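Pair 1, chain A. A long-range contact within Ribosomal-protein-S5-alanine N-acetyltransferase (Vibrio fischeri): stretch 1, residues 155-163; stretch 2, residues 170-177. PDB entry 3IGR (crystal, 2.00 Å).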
# COMPACT_ATOMS: atom_id res chain seq x y z
N LYS A 155 -3.71 -4.64 15.78
CA LYS A 155 -3.38 -4.50 17.19
C LYS A 155 -4.18 -5.51 18.04
O LYS A 155 -5.40 -5.56 17.96
CB LYS A 155 -3.66 -3.05 17.67
CG LYS A 155 -3.39 -2.83 19.18
CD LYS A 155 -3.77 -1.41 19.64
CE LYS A 155 -3.67 -1.28 21.14
NZ LYS A 155 -3.74 0.15 21.60
N GLU A 156 -3.47 -6.28 18.86
CA GLU A 156 -4.10 -7.25 19.76
C GLU A 156 -4.17 -6.78 21.20
O GLU A 156 -4.94 -7.31 21.99
CB GLU A 156 -3.33 -8.57 19.72
CG GLU A 156 -3.43 -9.24 18.38
CD GLU A 156 -2.90 -10.64 18.37
OE1 GLU A 156 -2.02 -10.97 19.19
OE2 GLU A 156 -3.37 -11.40 17.52
N GLY A 157 -3.32 -5.80 21.53
CA GLY A 157 -3.24 -5.26 22.89
C GLY A 157 -1.95 -4.52 23.17
O GLY A 157 -1.24 -4.07 22.27
N GLU A 158 -1.65 -4.38 24.45
CA GLU A 158 -0.46 -3.68 24.87
C GLU A 158 0.14 -4.37 26.08
O GLU A 158 -0.57 -4.69 27.06
CB GLU A 158 -0.76 -2.21 25.22
CG GLU A 158 0.53 -1.45 25.54
CD GLU A 158 0.35 0.04 25.71
OE1 GLU A 158 1.33 0.70 26.11
OE2 GLU A 158 -0.75 0.55 25.44
N ALA A 159 1.44 -4.60 25.99
CA ALA A 159 2.18 -5.18 27.09
C ALA A 159 3.01 -4.10 27.77
O ALA A 159 3.99 -3.59 27.20
CB ALA A 159 3.05 -6.32 26.58
N LYS A 160 2.59 -3.70 28.97
CA LYS A 160 3.35 -2.70 29.72
C LYS A 160 4.74 -3.25 30.08
O LYS A 160 4.88 -4.45 30.37
CB LYS A 160 2.60 -2.28 30.98
CG LYS A 160 1.26 -1.59 30.68
CD LYS A 160 1.46 -0.10 30.45
CE LYS A 160 0.19 0.56 29.92
NZ LYS A 160 -0.87 0.63 30.96
N LYS A 161 5.75 -2.37 30.06
CA LYS A 161 7.08 -2.69 30.61
C LYS A 161 7.55 -4.05 30.07
O LYS A 161 7.85 -4.98 30.81
CB LYS A 161 7.03 -2.65 32.14
CG LYS A 161 6.60 -1.25 32.68
CD LYS A 161 6.47 -1.26 34.18
CE LYS A 161 5.99 0.08 34.71
NZ LYS A 161 4.97 -0.18 35.78
N TYR A 162 7.62 -4.12 28.75
CA TYR A 162 7.71 -5.37 28.05
C TYR A 162 9.16 -5.84 27.85
O TYR A 162 9.50 -6.97 28.18
CB TYR A 162 6.97 -5.21 26.72
CG TYR A 162 6.84 -6.46 25.91
CD1 TYR A 162 6.17 -7.57 26.40
CD2 TYR A 162 7.36 -6.51 24.62
CE1 TYR A 162 6.02 -8.73 25.63
CE2 TYR A 162 7.23 -7.65 23.84
CZ TYR A 162 6.57 -8.75 24.35
OH TYR A 162 6.46 -9.87 23.57
N LEU A 163 9.99 -4.95 27.31
CA LEU A 163 11.39 -5.22 27.01
C LEU A 163 12.28 -4.15 27.62
O LEU A 163 11.91 -2.97 27.68
CB LEU A 163 11.62 -5.21 25.50
CG LEU A 163 11.47 -6.54 24.79
CD1 LEU A 163 11.46 -6.34 23.26
CD2 LEU A 163 12.64 -7.43 25.23
N GLU A 170 10.20 -0.90 28.48
CA GLU A 170 9.42 -0.13 27.52
C GLU A 170 8.10 -0.84 27.19
O GLU A 170 8.10 -2.03 26.90
CB GLU A 170 10.24 0.13 26.25
CG GLU A 170 11.44 1.07 26.46
CD GLU A 170 11.04 2.54 26.47
OE1 GLU A 170 9.86 2.84 26.22
OE2 GLU A 170 11.91 3.40 26.72
N ASP A 171 7.00 -0.12 27.32
CA ASP A 171 5.70 -0.58 26.86
C ASP A 171 5.79 -0.95 25.36
O ASP A 171 6.55 -0.32 24.60
CB ASP A 171 4.63 0.54 27.06
CG ASP A 171 4.38 0.89 28.54
OD1 ASP A 171 4.92 0.24 29.45
OD2 ASP A 171 3.60 1.84 28.80
N HIS A 172 5.05 -1.98 24.93
CA HIS A 172 4.97 -2.34 23.51
C HIS A 172 3.55 -2.65 23.11
O HIS A 172 2.82 -3.30 23.87
CB HIS A 172 5.78 -3.59 23.21
CG HIS A 172 7.25 -3.36 23.15
ND1 HIS A 172 8.00 -3.66 22.04
CD2 HIS A 172 8.12 -2.88 24.07
CE1 HIS A 172 9.27 -3.38 22.27
NE2 HIS A 172 9.37 -2.91 23.50
N ILE A 173 3.19 -2.21 21.91
CA ILE A 173 1.93 -2.60 21.29
C ILE A 173 2.09 -3.99 20.71
O ILE A 173 3.09 -4.27 20.06
CB ILE A 173 1.52 -1.61 20.15
CG1 ILE A 173 1.47 -0.16 20.67
CG2 ILE A 173 0.20 -2.02 19.53
CD1 ILE A 173 0.46 0.08 21.79
N LEU A 174 1.14 -4.88 20.98
CA LEU A 174 1.20 -6.22 20.39
C LEU A 174 0.32 -6.25 19.16
O LEU A 174 -0.84 -5.81 19.20
CB LEU A 174 0.75 -7.29 21.40
CG LEU A 174 1.33 -7.20 22.82
CD1 LEU A 174 0.58 -8.08 23.79
CD2 LEU A 174 2.81 -7.52 22.81
N THR A 175 0.86 -6.75 18.06
CA THR A 175 0.11 -6.82 16.81
C THR A 175 0.33 -8.16 16.14
O THR A 175 1.32 -8.88 16.43
CB THR A 175 0.49 -5.68 15.81
OG1 THR A 175 1.75 -5.97 15.19
CG2 THR A 175 0.56 -4.33 16.50
N SER A 176 -0.57 -8.53 15.23
CA SER A 176 -0.37 -9.75 14.48
C SER A 176 -1.02 -9.69 13.11
O SER A 176 -1.89 -8.87 12.86
CB SER A 176 -0.89 -10.96 15.26
OG SER A 176 -2.30 -10.97 15.17
N LYS A 177 -0.55 -10.55 12.22
CA LYS A 177 -1.24 -10.81 10.98
C LYS A 177 -1.48 -12.32 10.89
O LYS A 177 -0.58 -13.11 11.15
CB LYS A 177 -0.38 -10.34 9.80
CG LYS A 177 -1.15 -10.28 8.48
CD LYS A 177 -0.29 -9.71 7.36
CE LYS A 177 -1.12 -9.58 6.09
NZ LYS A 177 -0.45 -8.73 5.07

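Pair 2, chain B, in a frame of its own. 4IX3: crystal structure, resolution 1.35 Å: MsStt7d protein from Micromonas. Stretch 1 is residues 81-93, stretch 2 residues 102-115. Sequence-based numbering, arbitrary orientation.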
# COMPACT_ATOMS: atom_id res chain seq x y z
N CYS B 81 9.81 -13.04 16.52
CA CYS B 81 9.83 -12.30 15.26
C CYS B 81 11.25 -12.04 14.79
O CYS B 81 12.20 -12.21 15.60
CB CYS B 81 9.12 -10.97 15.50
SG CYS B 81 7.40 -11.07 16.00
N ALA B 82 11.45 -11.60 13.56
CA ALA B 82 12.78 -11.21 13.11
C ALA B 82 13.42 -10.23 14.10
O ALA B 82 12.78 -9.28 14.62
CB ALA B 82 12.71 -10.53 11.76
N ARG B 83 14.72 -10.47 14.37
CA ARG B 83 15.41 -9.68 15.40
C ARG B 83 15.49 -8.20 14.99
O ARG B 83 15.95 -7.87 13.90
CB ARG B 83 16.82 -10.24 15.57
CG ARG B 83 17.69 -9.43 16.54
CD ARG B 83 18.98 -10.18 16.93
NE ARG B 83 19.75 -10.67 15.78
CZ ARG B 83 20.77 -10.02 15.21
NH1 ARG B 83 21.16 -8.84 15.68
NH2 ARG B 83 21.43 -10.61 14.20
N PHE B 84 15.04 -7.35 15.91
CA PHE B 84 14.94 -5.91 15.66
C PHE B 84 16.26 -5.26 16.04
O PHE B 84 16.70 -5.33 17.21
CB PHE B 84 13.80 -5.33 16.47
CG PHE B 84 13.61 -3.84 16.31
CD1 PHE B 84 13.46 -3.28 15.03
CD2 PHE B 84 13.54 -3.01 17.42
CE1 PHE B 84 13.26 -1.89 14.89
CE2 PHE B 84 13.26 -1.66 17.27
CZ PHE B 84 13.15 -1.10 16.01
N MET B 85 16.85 -4.51 15.12
CA MET B 85 18.17 -3.90 15.36
C MET B 85 18.08 -2.40 15.56
O MET B 85 19.10 -1.79 15.89
CB MET B 85 19.08 -4.22 14.16
CG MET B 85 19.33 -5.72 14.03
SD MET B 85 20.31 -6.21 12.59
CE MET B 85 21.98 -5.74 13.05
N GLY B 86 16.89 -1.81 15.57
CA GLY B 86 16.71 -0.40 15.89
C GLY B 86 16.33 0.46 14.71
O GLY B 86 15.77 -0.02 13.73
N CYS B 87 16.57 1.75 14.86
CA CYS B 87 16.19 2.71 13.84
C CYS B 87 17.39 3.49 13.35
O CYS B 87 18.42 3.50 14.01
CB CYS B 87 15.10 3.65 14.36
SG CYS B 87 15.69 4.87 15.55
N ILE B 88 17.22 4.19 12.22
CA ILE B 88 18.21 5.16 11.73
C ILE B 88 17.43 6.26 11.05
O ILE B 88 16.74 5.99 10.08
CB ILE B 88 19.20 4.54 10.69
CG1 ILE B 88 19.60 3.12 11.07
CG2 ILE B 88 20.42 5.49 10.54
CD1 ILE B 88 18.76 2.02 10.41
N GLU B 89 17.52 7.50 11.51
CA GLU B 89 16.85 8.61 10.86
C GLU B 89 17.86 9.51 10.15
O GLU B 89 18.78 9.92 10.77
CB GLU B 89 16.02 9.38 11.86
CG GLU B 89 15.06 10.37 11.19
CD GLU B 89 14.10 11.01 12.17
OE1 GLU B 89 14.41 11.15 13.35
OE2 GLU B 89 13.01 11.35 11.74
N LEU B 90 17.67 9.75 8.86
CA LEU B 90 18.61 10.56 8.10
C LEU B 90 17.98 11.89 7.69
O LEU B 90 16.82 11.93 7.29
CB LEU B 90 19.09 9.81 6.86
CG LEU B 90 20.33 8.93 7.04
CD1 LEU B 90 19.97 7.46 6.90
CD2 LEU B 90 21.41 9.31 6.03
N GLY B 91 18.75 12.97 7.80
CA GLY B 91 18.22 14.29 7.45
C GLY B 91 18.35 14.52 5.96
O GLY B 91 18.63 13.62 5.16
N ALA B 92 18.09 15.77 5.58
CA ALA B 92 18.05 16.14 4.14
C ALA B 92 19.46 16.16 3.51
O ALA B 92 19.74 15.44 2.53
CB ALA B 92 17.35 17.49 3.95
N LYS B 93 20.40 16.91 4.07
CA LYS B 93 21.72 17.04 3.41
C LYS B 93 22.55 15.75 3.53
O LYS B 93 23.32 15.42 2.63
CB LYS B 93 22.52 18.23 3.97
CG LYS B 93 22.00 19.58 3.51
CD LYS B 93 22.96 20.75 3.75
CE LYS B 93 24.15 20.61 2.83
NZ LYS B 93 23.83 21.19 1.49
N THR B 102 22.73 4.23 -0.51
CA THR B 102 22.74 4.96 0.73
C THR B 102 21.32 5.26 1.18
O THR B 102 20.41 5.50 0.37
CB THR B 102 23.54 6.26 0.62
OG1 THR B 102 23.09 6.97 -0.54
CG2 THR B 102 25.02 5.97 0.54
N LEU B 103 21.14 5.29 2.49
CA LEU B 103 19.80 5.55 3.05
C LEU B 103 19.30 6.96 2.74
O LEU B 103 20.03 7.95 2.93
CB LEU B 103 19.80 5.35 4.58
CG LEU B 103 20.10 3.92 5.01
CD1 LEU B 103 20.27 3.95 6.52
CD2 LEU B 103 19.03 2.93 4.56
N THR B 104 18.04 7.08 2.34
CA THR B 104 17.44 8.38 1.99
C THR B 104 16.91 9.12 3.22
O THR B 104 16.67 8.52 4.31
CB THR B 104 16.31 8.17 0.98
OG1 THR B 104 15.43 7.18 1.51
CG2 THR B 104 16.85 7.67 -0.35
N GLU B 105 16.69 10.42 3.07
CA GLU B 105 16.11 11.24 4.16
C GLU B 105 14.87 10.57 4.76
O GLU B 105 13.95 10.15 4.03
CB GLU B 105 15.78 12.63 3.54
CG GLU B 105 15.17 13.61 4.53
CD GLU B 105 13.65 13.50 4.73
OE1 GLU B 105 12.95 13.33 3.69
OE2 GLU B 105 13.15 13.63 5.89
N GLY B 106 14.78 10.56 6.09
CA GLY B 106 13.62 10.07 6.84
C GLY B 106 13.99 8.91 7.76
O GLY B 106 15.13 8.52 7.89
N LEU B 107 12.98 8.36 8.37
CA LEU B 107 13.13 7.31 9.39
C LEU B 107 13.22 5.94 8.71
O LEU B 107 12.39 5.60 7.85
CB LEU B 107 11.92 7.36 10.34
CG LEU B 107 11.95 6.29 11.44
CD1 LEU B 107 13.10 6.57 12.41
CD2 LEU B 107 10.60 6.34 12.19
N TRP B 108 14.17 5.15 9.16
CA TRP B 108 14.35 3.75 8.76
C TRP B 108 14.29 2.83 9.95
O TRP B 108 14.78 3.18 11.05
CB TRP B 108 15.70 3.53 8.10
CG TRP B 108 15.81 4.22 6.78
CD1 TRP B 108 16.14 5.55 6.51
CD2 TRP B 108 15.58 3.58 5.51
NE1 TRP B 108 16.15 5.74 5.14
CE2 TRP B 108 15.83 4.57 4.48
CE3 TRP B 108 15.26 2.28 5.13
CZ2 TRP B 108 15.65 4.28 3.15
CZ3 TRP B 108 15.11 1.98 3.79
CH2 TRP B 108 15.29 2.96 2.81
N LEU B 109 13.73 1.62 9.78
CA LEU B 109 13.86 0.52 10.76
C LEU B 109 14.76 -0.54 10.16
O LEU B 109 14.80 -0.76 8.94
CB LEU B 109 12.47 -0.06 11.04
CG LEU B 109 11.44 0.96 11.49
CD1 LEU B 109 10.15 0.23 11.87
CD2 LEU B 109 11.95 1.80 12.67
N MET B 110 15.44 -1.31 11.03
CA MET B 110 16.35 -2.35 10.59
C MET B 110 16.15 -3.63 11.42
O MET B 110 15.97 -3.56 12.64
CB MET B 110 17.80 -1.86 10.70
CG MET B 110 18.82 -2.80 10.05
SD MET B 110 20.46 -2.06 9.90
CE MET B 110 21.05 -2.22 11.59
N TRP B 111 16.17 -4.74 10.69
CA TRP B 111 16.13 -6.07 11.31
C TRP B 111 17.24 -6.94 10.76
O TRP B 111 17.71 -6.74 9.63
CB TRP B 111 14.80 -6.79 11.00
CG TRP B 111 13.60 -6.07 11.51
CD1 TRP B 111 12.87 -6.29 12.64
CD2 TRP B 111 12.90 -5.00 10.80
NE1 TRP B 111 11.76 -5.46 12.68
CE2 TRP B 111 11.77 -4.63 11.61
CE3 TRP B 111 13.11 -4.34 9.58
CZ2 TRP B 111 10.84 -3.69 11.16
CZ3 TRP B 111 12.16 -3.44 9.14
CH2 TRP B 111 11.06 -3.12 9.92
N ALA B 112 17.56 -8.03 11.49
CA ALA B 112 18.37 -9.06 10.88
C ALA B 112 17.57 -9.70 9.73
O ALA B 112 16.34 -9.86 9.83
CB ALA B 112 18.64 -10.17 11.87
N ASN B 113 18.28 -10.09 8.67
CA ASN B 113 17.71 -10.91 7.61
C ASN B 113 17.72 -12.35 8.14
O ASN B 113 18.79 -12.98 8.25
CB ASN B 113 18.53 -10.78 6.32
CG ASN B 113 17.92 -11.54 5.18
OD1 ASN B 113 17.14 -12.47 5.41
ND2 ASN B 113 18.23 -11.17 3.95
N GLU B 114 16.54 -12.87 8.51
CA GLU B 114 16.43 -14.18 9.14
C GLU B 114 16.49 -15.30 8.09
O GLU B 114 16.56 -16.49 8.46
CB GLU B 114 15.13 -14.27 9.93
CG GLU B 114 15.10 -13.25 11.06
CD GLU B 114 15.99 -13.60 12.24
OE1 GLU B 114 16.41 -14.78 12.38
OE2 GLU B 114 16.06 -12.75 13.14
N GLY B 115 16.45 -14.98 6.81
CA GLY B 115 16.50 -15.97 5.76
C GLY B 115 15.93 -15.44 4.46
O GLY B 115 15.03 -14.61 4.44
O HOH W 1 18.46 -13.06 14.46
O HOH W 2 14.49 13.65 8.26

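Where do the two contacts differ most sharply? They part where Lys161(A) of pair 1 superposes on Leu90(B) of pair 2. In pair 1 the chain turns a corner here: the side chain of Lys161(A) points away, and its backbone N donates to a side chain, Asp171(A) OD1, at 2.8 Å. In pair 2 Leu90(B) still belongs to the strand, of which it is the last residue, and its N donates to Gly106(B) O at 3.0 Å while its O accepts from Gly106(B) N at 2.7 Å. The Leu90(B) side chain lies against the partner stretch, with Leu90(B) CD1 only 3.1 Å from Leu103(B) CB, a very tight apolar contact. After superposition the side-chain centres of Lys161(A) and Leu90(B) lie 6.8 Å apart, although their CA atoms are 1.6 Å apart.

What backbone do the pairs share? Each is an antiparallel pair of strands, with N-to-C directions at 159° in pair 1 and 164° in pair 2, and 14 central residues superpose with an RMSD of 0.8 Å. At the centre, Ala159(A) matches Ile88(B) and His172(A) matches Trp108(B). Both couples exchange two backbone bonds: Ala159(A) N to His172(A) O is 2.8 Å and His172(A) N to Ala159(A) O 3.0 Å, while Ile88(B) N to Trp108(B) O and Trp108(B) N to Ile88(B) O are each 2.9 Å. Gly157(A) falls on Gly86(B), and its O accepts from Leu174(A) N at 2.8 Å just as Gly86(B) O accepts from Met110(B) N at 3.0 Å. The preceding residue also bonds to that partner: Glu156(A) N donates to Leu174(A) O at 2.7 Å, and Met85(B) N to Met110(B) O at 2.8 Å.

How do different side chains fill the matched position before the glycine? Glu156(A) and Met85(B) both have chi1 in m and chi2 in t, both point toward the other stretch, and their side-chain centres coincide within 0.4 Å. The chemistry differs. Ser176(A) OG donates to Glu156(A) OE2 at 2.6 Å, a short bond that ties the two side chains together. At the matching position of pair 2 stands Ala112(B), which offers no hydroxyl, and the Met85(B) side chain packs instead, with SD 4.4 Å from Ala112(B) CB and CB 3.8 Å from Met110(B) CE.

How is the face carrying the central ring packed? In pair 1 Ala159(A) meets the partner strand with a single methyl, its CB 4.0 Å from Leu174(A) CD2, and Tyr162(A), which has no counterpart in pair 2, brings CD2 over one face of the His172(A) ring, 3.5 Å from His172(A) CG. In pair 2 the larger Ile88(B) reaches two residues, its CD1 4.0 Å from Met110(B) CB and 4.1 Å from Trp108(B) CB. The Trp108(B) ring is held from its own stretch, NE1 donating to Thr104(B) O at 2.9 Å, whereas both ring nitrogens of His172(A) are buried without a partner.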